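Local structure of beta-galactosidase (Streptococcus pneumoniae, 4CUA) at the calcium ion site. The protein hydrolyses the bonds that hold terminal beta-galactose on glycans, the part described here being a carbohydrate-binding module that probably helps hold the enzyme on its sugars. Residues are numbered along the deposited sequence; one frame, centred on the assembly and turned at random.

The calcium ion site. Residues 33-40, 47-48, 174-175. With CA (calcium ion), chain B.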
# COMPACT_ATOMS: atom_id res chain seq x y z
N ASN A 33 3.76 7.34 5.51
CA ASN A 33 5.13 6.88 5.46
C ASN A 33 5.53 6.02 4.33
O ASN A 33 6.70 5.84 4.09
CB ASN A 33 5.50 6.16 6.74
CG ASN A 33 5.62 7.10 7.95
OD1 ASN A 33 5.86 8.31 7.81
ND2 ASN A 33 5.53 6.53 9.12
N VAL A 34 4.58 5.40 3.62
CA VAL A 34 4.98 4.45 2.59
C VAL A 34 5.28 5.08 1.21
O VAL A 34 5.69 4.37 0.31
CB VAL A 34 4.03 3.26 2.39
CG1 VAL A 34 3.70 2.58 3.74
CG2 VAL A 34 2.74 3.64 1.64
N ASN A 35 4.98 6.37 1.06
CA ASN A 35 5.28 6.99 -0.24
C ASN A 35 5.89 8.33 -0.02
O ASN A 35 5.71 9.28 -0.85
CB ASN A 35 4.03 7.09 -1.13
CG ASN A 35 2.99 8.03 -0.61
OD1 ASN A 35 2.89 8.33 0.56
ND2 ASN A 35 2.10 8.48 -1.56
N ASP A 36 6.75 8.43 1.02
CA ASP A 36 7.40 9.68 1.40
C ASP A 36 8.85 9.79 0.88
O ASP A 36 9.54 10.79 1.20
CB ASP A 36 7.34 9.93 2.88
CG ASP A 36 8.09 8.92 3.70
OD1 ASP A 36 8.67 8.00 3.16
OD2 ASP A 36 8.02 9.07 4.93
N LYS A 37 9.29 8.81 0.13
CA LYS A 37 10.63 8.72 -0.49
C LYS A 37 11.69 8.48 0.54
O LYS A 37 12.88 8.54 0.19
CB LYS A 37 10.95 9.97 -1.37
CG LYS A 37 10.00 10.04 -2.60
CD LYS A 37 10.02 11.42 -3.19
CE LYS A 37 9.09 12.35 -2.39
NZ LYS A 37 8.98 13.75 -2.85
N LEU A 38 11.34 8.17 1.78
CA LEU A 38 12.33 7.78 2.80
C LEU A 38 12.22 6.28 2.94
O LEU A 38 11.12 5.73 2.99
CB LEU A 38 12.04 8.44 4.14
CG LEU A 38 12.14 9.95 4.15
CD1 LEU A 38 11.76 10.49 5.52
CD2 LEU A 38 13.52 10.42 3.70
N ILE A 39 13.32 5.59 2.95
CA ILE A 39 13.37 4.15 3.05
C ILE A 39 14.25 3.85 4.22
O ILE A 39 15.45 4.20 4.24
CB ILE A 39 13.91 3.48 1.79
CG1 ILE A 39 13.01 3.87 0.58
CG2 ILE A 39 14.02 1.97 1.99
CD1 ILE A 39 13.35 3.14 -0.67
N SER A 40 13.70 3.18 5.24
CA SER A 40 14.47 2.82 6.43
C SER A 40 14.06 1.45 6.93
O SER A 40 12.88 1.18 7.16
CB SER A 40 14.26 3.81 7.55
OG SER A 40 15.01 3.31 8.68
N ASN A 47 10.77 4.73 9.99
CA ASN A 47 9.93 5.25 8.90
C ASN A 47 9.18 4.09 8.26
O ASN A 47 9.75 3.27 7.55
CB ASN A 47 10.79 5.93 7.83
CG ASN A 47 9.92 6.52 6.73
OD1 ASN A 47 9.65 5.85 5.72
ND2 ASN A 47 9.46 7.72 6.94
N ARG A 48 7.92 3.93 8.63
CA ARG A 48 7.16 2.77 8.21
C ARG A 48 5.70 2.95 8.48
O ARG A 48 5.32 3.67 9.42
CB ARG A 48 7.71 1.52 8.87
CG ARG A 48 7.83 1.62 10.38
CD ARG A 48 8.36 0.34 10.95
NE ARG A 48 8.58 0.38 12.39
CZ ARG A 48 9.72 0.76 12.97
NH1 ARG A 48 10.75 1.21 12.30
NH2 ARG A 48 9.78 0.74 14.32
N THR A 174 8.24 -0.03 4.87
CA THR A 174 8.90 1.31 4.90
C THR A 174 8.56 2.18 3.66
O THR A 174 8.45 3.37 3.79
CB THR A 174 10.39 1.21 5.11
OG1 THR A 174 10.94 2.54 5.14
CG2 THR A 174 11.11 0.39 4.12
N GLU A 175 8.34 1.53 2.53
CA GLU A 175 8.05 2.26 1.27
C GLU A 175 7.46 1.30 0.29
O GLU A 175 7.85 0.15 0.24
CB GLU A 175 9.37 2.87 0.74
CG GLU A 175 9.21 3.96 -0.33
CD GLU A 175 8.69 5.28 0.14
OE1 GLU A 175 8.42 5.48 1.34
OE2 GLU A 175 8.55 6.21 -0.73
CA CA B . 8.90 5.66 3.57
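Three side chains turn their oxygens onto the calcium ion by different torsions: Asp36 puts CG in the crowded position between its backbone N and carbonyl carbon (chi1 65°), Asn47 holds CG anti to the backbone N (chi1 -178°), and Glu175, also anti at its first torsion, bends back at chi2 (73°). The site belongs to a carbohydrate-binding module of the galactose-binding-domain family, a beta-sandwich fold in which a loop-bound calcium of this kind probably has a structural role.

Protein oxygens lie in a nearly octahedral arrangement, paired across the metal. The backbone carbonyl of Asn33, in the 3-10 helix 31-35, faces that of Leu38 across the metal. Asp36 OD1, at 2.4 Å from CA, lies opposite the Thr174 carbonyl. Glu175 OE1, at 2.3 Å from CA, lies opposite the amide oxygen OD1 of Asn47. Both carboxylates bind through one oxygen and use the other to brace the loops. Asp36 OD2 takes the nearly straight bond from Asn47 ND2 (2.8 Å) on its syn lone pair, with the acceptor in the amide plane; this fixes the flip of the amide and leaves Asn47 OD1 to the metal. Asp36 OD1 also receives Leu38 N from above the carboxylate plane (3.0 Å), tightening the turn 36-38. Through that turn Lys37, with a positive phi, presents its N to Glu175 OE2 (2.8 Å), again above the carboxylate plane. The two acidic groups should offset the metal's charge.

Thr174 OG1 does not bind the calcium but works in the second shell. Thr174 OG1, anti to its own backbone N, accepts an almost straight bond from Ser40 N (2.8 Å) and donates to Asn47 O (2.8 Å), tying three ligand-bearing stretches together. On another side of the site, Asn33 ND2 reaches Arg48 O (2.9 Å), above the carbonyl plane, joining the 3-10 helix to the stretch after Asn47.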